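Local structure of VIN1 (Oscarella pearsei, 6BFI) at residues S170-V175 / T197-I202; I235-I240 / L445-T450. The protein binds actin filaments as a sponge member of the vinculin/alpha-catenin family and may take part in cell-cell adhesion. All coordinates share one frame; numbering follows the deposited sequence. Where two conformers were deposited one is given.

In the fold
Interaction 1 is packing between consecutive antiparallel helices of one bundle, whereas interaction 2 joins parts of the chain that lie some 200 residues apart. Both are partly buried, and their centres are about 16 Å apart. Methionine and valine side chains carry interaction 1, with an arginine at its outer margin; interaction 2 rests on Lys237 with Asp447 and Ile448, its charges sharing the hydroxyl of Tyr233, and buries 92 Å² against 207 Å². Consecutive helices 185-215 and 224-249 tie the two together: Leu238 packs on Val198 and Ile202, and the aliphatic part of Lys237 lies against Gln201. The chemistry passes from mostly apolar, with that marginal arginine, to a long salt bridge.

Interaction 1. Residues S170-V175 / T197-I202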
ATOM      1  N   SER A 170     -12.898   2.994 -27.606  1.00 77.50           N
ATOM      2  CA  SER A 170     -11.639   3.474 -28.167  1.00 76.89           C
ATOM      3  C   SER A 170     -10.676   3.932 -27.080  1.00 72.69           C
ATOM      4  O   SER A 170      -9.457   3.803 -27.238  1.00 73.80           O
ATOM      5  CB  SER A 170     -11.900   4.613 -29.152  1.00 81.68           C
ATOM      6  OG  SER A 170     -12.373   5.766 -28.478  1.00 82.00           O
ATOM      7  N   MET A 171     -11.195   4.475 -25.978  1.00 69.38           N
ATOM      8  CA  MET A 171     -10.322   4.867 -24.875  1.00 69.93           C
ATOM      9  C   MET A 171      -9.793   3.643 -24.135  1.00 66.20           C
ATOM     10  O   MET A 171      -8.593   3.550 -23.840  1.00 63.88           O
ATOM     11  CB  MET A 171     -11.069   5.796 -23.918  1.00 69.95           C
ATOM     12  CG  MET A 171     -10.232   6.279 -22.744  1.00 72.37           C
ATOM     13  SD  MET A 171     -11.155   7.316 -21.590  1.00 72.67           S
ATOM     14  CE  MET A 171     -12.329   6.132 -20.939  1.00 72.04           C
ATOM     15  N   MET A 172     -10.675   2.683 -23.840  1.00 62.89           N
ATOM     16  CA  MET A 172     -10.278   1.531 -23.037  1.00 63.84           C
ATOM     17  C   MET A 172      -9.302   0.629 -23.784  1.00 62.05           C
ATOM     18  O   MET A 172      -8.409   0.038 -23.167  1.00 59.21           O
ATOM     19  CB  MET A 172     -11.508   0.737 -22.606  1.00 75.89           C
ATOM     20  CG  MET A 172     -12.434   1.490 -21.674  1.00 86.44           C
ATOM     21  SD  MET A 172     -13.877   0.511 -21.228  1.00 94.73           S
ATOM     22  CE  MET A 172     -14.902   1.754 -20.450  1.00 95.43           C
ATOM     23  N   LYS A 173      -9.459   0.490 -25.104  1.00 63.47           N
ATOM     24  CA  LYS A 173      -8.508  -0.334 -25.842  1.00 63.03           C
ATOM     25  C   LYS A 173      -7.123   0.301 -25.854  1.00 62.30           C
ATOM     26  O   LYS A 173      -6.109  -0.409 -25.819  1.00 59.14           O
ATOM     27  CB  LYS A 173      -9.002  -0.578 -27.271  1.00 61.14           C
ATOM     28  CG  LYS A 173      -8.977   0.644 -28.176  1.00 62.28           C
ATOM     29  CD  LYS A 173      -9.142   0.242 -29.634  1.00 69.60           C
ATOM     30  CE  LYS A 173      -8.815   1.392 -30.573  1.00 65.27           C
ATOM     31  NZ  LYS A 173      -8.563   0.903 -31.956  1.00 69.81           N
ATOM     32  N   VAL A 174      -7.063   1.632 -25.869  1.00 62.09           N
ATOM     33  CA  VAL A 174      -5.787   2.332 -25.920  1.00 60.78           C
ATOM     34  C   VAL A 174      -5.097   2.302 -24.562  1.00 56.10           C
ATOM     35  O   VAL A 174      -3.890   2.053 -24.477  1.00 60.55           O
ATOM     36  CB  VAL A 174      -6.007   3.767 -26.431  1.00 63.21           C
ATOM     37  CG1 VAL A 174      -4.963   4.699 -25.875  1.00 64.25           C
ATOM     38  CG2 VAL A 174      -5.979   3.792 -27.952  1.00 65.98           C
ATOM     39  N   VAL A 175      -5.843   2.539 -23.480  1.00 52.20           N
ATOM     40  CA  VAL A 175      -5.244   2.490 -22.149  1.00 52.20           C
ATOM     41  C   VAL A 175      -4.842   1.060 -21.797  1.00 56.58           C
ATOM     42  O   VAL A 175      -3.730   0.810 -21.309  1.00 61.27           O
ATOM     43  CB  VAL A 175      -6.205   3.089 -21.106  1.00 50.83           C
ATOM     44  CG1 VAL A 175      -5.590   3.019 -19.719  1.00 47.76           C
ATOM     45  CG2 VAL A 175      -6.542   4.527 -21.470  1.00 48.58           C
ATOM     46  N   THR A 197     -13.092   1.565 -12.775  1.00 51.99           N
ATOM     47  CA  THR A 197     -14.080   2.562 -12.371  1.00 52.57           C
ATOM     48  C   THR A 197     -14.966   2.971 -13.543  1.00 53.89           C
ATOM     49  O   THR A 197     -16.198   2.977 -13.430  1.00 57.61           O
ATOM     50  CB  THR A 197     -13.382   3.785 -11.773  1.00 51.00           C
ATOM     51  OG1 THR A 197     -12.836   3.448 -10.493  1.00 52.98           O
ATOM     52  CG2 THR A 197     -14.368   4.936 -11.610  1.00 47.93           C
ATOM     53  N   VAL A 198     -14.358   3.303 -14.683  1.00 50.00           N
ATOM     54  CA  VAL A 198     -15.145   3.723 -15.841  1.00 54.88           C
ATOM     55  C   VAL A 198     -16.073   2.599 -16.294  1.00 61.21           C
ATOM     56  O   VAL A 198     -17.276   2.812 -16.529  1.00 59.85           O
ATOM     57  CB  VAL A 198     -14.217   4.186 -16.980  1.00 53.33           C
ATOM     58  CG1 VAL A 198     -15.030   4.561 -18.205  1.00 54.30           C
ATOM     59  CG2 VAL A 198     -13.368   5.360 -16.527  1.00 48.07           C
ATOM     60  N   ARG A 199     -15.537   1.379 -16.393  0.60 62.66           N
ATOM     61  CA  ARG A 199     -16.320   0.254 -16.897  0.60 63.59           C
ATOM     62  C   ARG A 199     -17.517  -0.046 -16.000  0.60 64.81           C
ATOM     63  O   ARG A 199     -18.595  -0.403 -16.493  0.60 74.15           O
ATOM     64  CB  ARG A 199     -15.432  -0.982 -17.041  0.60 66.49           C
ATOM     65  CG  ARG A 199     -15.201  -1.414 -18.483  0.60 79.07           C
ATOM     66  CD  ARG A 199     -14.463  -2.745 -18.565  0.60 73.57           C
ATOM     67  NE  ARG A 199     -13.016  -2.598 -18.436  0.60 83.50           N
ATOM     68  CZ  ARG A 199     -12.174  -2.569 -19.466  0.60 78.58           C
ATOM     69  NH1 ARG A 199     -12.635  -2.677 -20.704  0.60 85.49           N
ATOM     70  NH2 ARG A 199     -10.871  -2.434 -19.257  0.60 81.10           N
ATOM     71  N   GLU A 200     -17.356   0.094 -14.682  1.00 67.28           N
ATOM     72  CA  GLU A 200     -18.480  -0.129 -13.784  1.00 69.40           C
ATOM     73  C   GLU A 200     -19.420   1.068 -13.715  1.00 66.48           C
ATOM     74  O   GLU A 200     -20.586   0.896 -13.344  1.00 63.80           O
ATOM     75  CB  GLU A 200     -17.991  -0.493 -12.377  1.00 77.75           C
ATOM     76  CG  GLU A 200     -17.221   0.595 -11.648  1.00 85.33           C
ATOM     77  CD  GLU A 200     -16.770   0.158 -10.263  1.00 93.19           C
ATOM     78  OE1 GLU A 200     -17.518   0.387  -9.289  1.00 95.29           O
ATOM     79  OE2 GLU A 200     -15.671  -0.428 -10.152  1.00 95.78           O
ATOM     80  N   GLN A 201     -18.958   2.264 -14.087  1.00 60.84           N
ATOM     81  CA  GLN A 201     -19.784   3.458 -13.960  1.00 53.96           C
ATOM     82  C   GLN A 201     -20.629   3.768 -15.191  1.00 54.23           C
ATOM     83  O   GLN A 201     -21.605   4.518 -15.068  1.00 52.78           O
ATOM     84  CB  GLN A 201     -18.917   4.677 -13.632  1.00 52.88           C
ATOM     85  CG  GLN A 201     -18.417   4.711 -12.197  1.00 51.43           C
ATOM     86  CD  GLN A 201     -19.533   4.551 -11.185  1.00 50.48           C
ATOM     87  OE1 GLN A 201     -20.425   5.393 -11.087  1.00 49.79           O
ATOM     88  NE2 GLN A 201     -19.488   3.465 -10.425  1.00 52.09           N
ATOM     89  N   ILE A 202     -20.292   3.234 -16.364  1.00 52.56           N
ATOM     90  CA  ILE A 202     -21.094   3.519 -17.561  1.00 58.83           C
ATOM     91  C   ILE A 202     -22.567   3.127 -17.389  1.00 60.06           C
ATOM     92  O   ILE A 202     -23.456   3.992 -17.546  1.00 58.63           O
ATOM     93  CB  ILE A 202     -20.488   2.845 -18.805  1.00 66.90           C
ATOM     94  CG1 ILE A 202     -19.154   3.499 -19.163  1.00 70.19           C
ATOM     95  CG2 ILE A 202     -21.454   2.919 -19.978  1.00 69.47           C
ATOM     96  CD1 ILE A 202     -19.259   4.994 -19.345  1.00 72.34           C
TER
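In one of its two deposited conformers, the guanidinium of Arg199 has the sulfur of Met172 over one of its faces, with SD 3.5 Å from NH1 and 3.9 Å from CZ of that arginine. This is a packing contact, since no hydrogen bond joins the two segments, and it is less certain than the contact of Met172 with Val198. Arg199 NH2 also has a long, weak ion pair with Glu176, just beyond the first segment on the same helix. The arginine chain is bent at chi3 (-83°), and its end comes nearer helix 154-178 than the direction of its CB suggests. Its CG is also touched, 3.6 Å from Met172 SD.

Met172 reaches across with its chain extended beyond CG, which carries its methyl past the arginine to the valine: Met172 CE is 3.6 Å from Val198 CG1. Deeper in, Met171 CE approaches the same Val198 CG1 at 4.2 Å, so two methionine methyls converge on one valine branch. The contact grades from this apolar inner side to the exposed Arg199.

The segment axes are 11.8 Å apart at an angle of 160°, a wide antiparallel spacing bridged by long side chains, in keeping with the helical bundles of the vinculin family. Helix 102-145 receives Met171 at Cys138 and Val141, while Val198 also touches Leu238 of helix 224-249, placing the inner side of this pair against two further helices.

Interaction 2. Residues I235-I240 / L445-T450; sequences IQKLFI and LRDIST
Lys237 meets Asp447 and Ile448 of the other helix and alone carries the contact from the 235-240 side. Along that segment, Ile235 comes first and packs on Leu205 of helix 185-215. Next is Lys237, whose chain runs to the partner helix; Leu238 after it turns back to helix 185-215, on Gln201 and Leu205. Tyr233, one turn before Lys237 on helix 224-249, offers a hydroxyl that is hydrogen-bonded both to Lys237 NZ and to Asp447 OD2, and so links the two charged groups. The direct salt bridge is long, 3.8 Å from Lys237 NZ to Asp447 OD2. Lys237 CE lies nearer that oxygen, at 3.4 Å, so the carboxylate is met by the last methylene as well as by the ammonium. With CG anti to the backbone nitrogen (chi1 179°) the lysine leaves its helix toward the partner, and a turn at chi3 (-74°) redirects its end.

The two segments belong to helices 224-249 and 432-449, more than 200 residues apart in this all-helical vinculin-family chain, and bury only 92 Å² between them; the nearest CA atoms, those of Lys237 and Asp447, stand 9.4 Å apart.

Beyond the carboxylate, Lys237 NZ comes within 4.2 Å of Ile448 CD1, an apolar neighbour that also touches Tyr233. On the partner helix the backbone oxygen of Asp447 is held by two donors from one residue: Thr450 OG1 at 2.6 Å, lying in the carbonyl plane, and Thr450 N at 3.1 Å.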
ATOM      1  N   ILE A 235     -21.612  11.360 -13.441  1.00 51.70           N
ATOM      2  CA  ILE A 235     -20.851  12.101 -14.445  1.00 49.26           C
ATOM      3  C   ILE A 235     -19.551  12.620 -13.848  1.00 47.84           C
ATOM      4  O   ILE A 235     -18.501  12.602 -14.501  1.00 46.85           O
ATOM      5  CB  ILE A 235     -21.699  13.245 -15.028  1.00 50.01           C
ATOM      6  CG1 ILE A 235     -22.979  12.696 -15.655  1.00 51.37           C
ATOM      7  CG2 ILE A 235     -20.900  14.029 -16.061  1.00 51.81           C
ATOM      8  CD1 ILE A 235     -23.921  13.767 -16.160  1.00 50.93           C
ATOM      9  N   GLN A 236     -19.597  13.096 -12.601  1.00 48.37           N
ATOM     10  CA  GLN A 236     -18.390  13.625 -11.977  1.00 51.22           C
ATOM     11  C   GLN A 236     -17.414  12.510 -11.623  1.00 47.22           C
ATOM     12  O   GLN A 236     -16.199  12.689 -11.738  1.00 43.46           O
ATOM     13  CB  GLN A 236     -18.743  14.449 -10.738  1.00 60.57           C
ATOM     14  CG  GLN A 236     -18.598  15.953 -10.931  1.00 71.20           C
ATOM     15  CD  GLN A 236     -17.167  16.377 -11.230  1.00 74.40           C
ATOM     16  OE1 GLN A 236     -16.217  15.660 -10.920  1.00 77.85           O
ATOM     17  NE2 GLN A 236     -17.011  17.550 -11.836  1.00 72.46           N
ATOM     18  N   LYS A 237     -17.923  11.354 -11.186  1.00 47.21           N
ATOM     19  CA  LYS A 237     -17.035  10.228 -10.918  1.00 50.00           C
ATOM     20  C   LYS A 237     -16.304   9.800 -12.187  1.00 53.07           C
ATOM     21  O   LYS A 237     -15.083   9.579 -12.173  1.00 53.46           O
ATOM     22  CB  LYS A 237     -17.824   9.062 -10.318  1.00 51.16           C
ATOM     23  CG  LYS A 237     -16.965   7.841 -10.027  1.00 58.39           C
ATOM     24  CD  LYS A 237     -17.724   6.758  -9.271  1.00 65.36           C
ATOM     25  CE  LYS A 237     -17.949   7.132  -7.814  1.00 70.22           C
ATOM     26  NZ  LYS A 237     -18.576   6.017  -7.041  1.00 70.98           N
ATOM     27  N   LEU A 238     -17.033   9.695 -13.303  1.00 48.65           N
ATOM     28  CA  LEU A 238     -16.389   9.376 -14.575  1.00 47.84           C
ATOM     29  C   LEU A 238     -15.383  10.451 -14.970  1.00 50.43           C
ATOM     30  O   LEU A 238     -14.263  10.140 -15.398  1.00 56.23           O
ATOM     31  CB  LEU A 238     -17.443   9.202 -15.666  1.00 48.32           C
ATOM     32  CG  LEU A 238     -18.181   7.865 -15.709  1.00 48.89           C
ATOM     33  CD1 LEU A 238     -19.406   7.957 -16.606  1.00 50.89           C
ATOM     34  CD2 LEU A 238     -17.249   6.765 -16.191  1.00 47.36           C
ATOM     35  N   PHE A 239     -15.765  11.722 -14.823  1.00 50.77           N
ATOM     36  CA  PHE A 239     -14.877  12.830 -15.169  1.00 54.02           C
ATOM     37  C   PHE A 239     -13.569  12.751 -14.392  1.00 57.72           C
ATOM     38  O   PHE A 239     -12.481  12.902 -14.962  1.00 60.84           O
ATOM     39  CB  PHE A 239     -15.588  14.158 -14.896  1.00 57.95           C
ATOM     40  CG  PHE A 239     -14.796  15.372 -15.289  1.00 64.68           C
ATOM     41  CD1 PHE A 239     -14.945  15.932 -16.546  1.00 69.65           C
ATOM     42  CD2 PHE A 239     -13.914  15.965 -14.399  1.00 67.45           C
ATOM     43  CE1 PHE A 239     -14.224  17.052 -16.912  1.00 74.76           C
ATOM     44  CE2 PHE A 239     -13.187  17.084 -14.759  1.00 72.16           C
ATOM     45  CZ  PHE A 239     -13.341  17.628 -16.018  1.00 75.69           C
ATOM     46  N   ILE A 240     -13.660  12.508 -13.083  1.00 53.37           N
ATOM     47  CA  ILE A 240     -12.476  12.462 -12.233  1.00 47.79           C
ATOM     48  C   ILE A 240     -11.606  11.262 -12.589  1.00 47.43           C
ATOM     49  O   ILE A 240     -10.379  11.384 -12.707  1.00 48.90           O
ATOM     50  CB  ILE A 240     -12.895  12.451 -10.751  1.00 44.69           C
ATOM     51  CG1 ILE A 240     -13.363  13.848 -10.330  1.00 41.86           C
ATOM     52  CG2 ILE A 240     -11.761  11.954  -9.863  1.00 45.75           C
ATOM     53  CD1 ILE A 240     -14.008  13.898  -8.967  1.00 40.96           C
ATOM     54  N   LEU A 445     -16.012   4.830   0.325  1.00 49.35           N
ATOM     55  CA  LEU A 445     -17.268   4.562   1.022  1.00 46.60           C
ATOM     56  C   LEU A 445     -18.028   5.850   1.316  1.00 47.13           C
ATOM     57  O   LEU A 445     -19.248   5.917   1.118  1.00 38.56           O
ATOM     58  CB  LEU A 445     -17.005   3.789   2.312  1.00 43.03           C
ATOM     59  CG  LEU A 445     -18.262   3.386   3.086  1.00 46.47           C
ATOM     60  CD1 LEU A 445     -19.153   2.505   2.230  1.00 47.36           C
ATOM     61  CD2 LEU A 445     -17.898   2.681   4.389  1.00 46.69           C
ATOM     62  N   ARG A 446     -17.330   6.885   1.792  1.00 50.49           N
ATOM     63  CA  ARG A 446     -17.987   8.174   2.003  1.00 53.88           C
ATOM     64  C   ARG A 446     -18.551   8.716   0.693  1.00 52.54           C
ATOM     65  O   ARG A 446     -19.717   9.143   0.624  1.00 52.40           O
ATOM     66  CB  ARG A 446     -17.002   9.172   2.615  1.00 56.59           C
ATOM     67  CG  ARG A 446     -16.471   8.791   3.991  1.00 60.12           C
ATOM     68  CD  ARG A 446     -15.592   9.901   4.554  1.00 64.55           C
ATOM     69  NE  ARG A 446     -15.369   9.764   5.990  1.00 71.63           N
ATOM     70  CZ  ARG A 446     -14.230   9.351   6.535  1.00 78.83           C
ATOM     71  NH1 ARG A 446     -13.198   9.032   5.765  1.00 81.54           N
ATOM     72  NH2 ARG A 446     -14.123   9.257   7.854  1.00 81.25           N
ATOM     73  N   ASP A 447     -17.734   8.685  -0.366  1.00 49.85           N
ATOM     74  CA  ASP A 447     -18.143   9.255  -1.645  1.00 55.88           C
ATOM     75  C   ASP A 447     -19.411   8.593  -2.172  1.00 53.16           C
ATOM     76  O   ASP A 447     -20.365   9.279  -2.556  1.00 52.08           O
ATOM     77  CB  ASP A 447     -17.005   9.134  -2.659  1.00 60.49           C
ATOM     78  CG  ASP A 447     -17.352   9.757  -3.996  1.00 63.54           C
ATOM     79  OD1 ASP A 447     -17.383  11.004  -4.081  1.00 63.22           O
ATOM     80  OD2 ASP A 447     -17.590   9.001  -4.961  1.00 66.67           O
ATOM     81  N   ILE A 448     -19.445   7.257  -2.193  1.00 51.81           N
ATOM     82  CA  ILE A 448     -20.644   6.572  -2.669  1.00 53.46           C
ATOM     83  C   ILE A 448     -21.790   6.747  -1.682  1.00 54.69           C
ATOM     84  O   ILE A 448     -22.965   6.700  -2.067  1.00 60.14           O
ATOM     85  CB  ILE A 448     -20.353   5.084  -2.946  1.00 56.83           C
ATOM     86  CG1 ILE A 448     -21.554   4.418  -3.623  1.00 57.25           C
ATOM     87  CG2 ILE A 448     -20.006   4.350  -1.661  1.00 59.78           C
ATOM     88  CD1 ILE A 448     -22.059   5.158  -4.851  1.00 58.08           C
ATOM     89  N   SER A 449     -21.480   6.971  -0.404  1.00 52.46           N
ATOM     90  CA  SER A 449     -22.533   7.227   0.571  1.00 48.65           C
ATOM     91  C   SER A 449     -23.254   8.538   0.283  1.00 51.89           C
ATOM     92  O   SER A 449     -24.431   8.687   0.637  1.00 52.07           O
ATOM     93  CB  SER A 449     -21.954   7.237   1.986  1.00 51.30           C
ATOM     94  OG  SER A 449     -21.405   5.974   2.322  1.00 59.29           O
ATOM     95  N   THR A 450     -22.577   9.498  -0.360  1.00 48.79           N
ATOM     96  CA  THR A 450     -23.260  10.746  -0.700  1.00 48.87           C
ATOM     97  C   THR A 450     -24.433  10.537  -1.658  1.00 51.89           C
ATOM     98  O   THR A 450     -25.312  11.404  -1.737  1.00 48.59           O
ATOM     99  CB  THR A 450     -22.288  11.754  -1.319  1.00 55.89           C
ATOM    100  OG1 THR A 450     -21.901  11.317  -2.629  1.00 57.39           O
ATOM    101  CG2 THR A 450     -21.051  11.915  -0.446  1.00 58.30           C
TER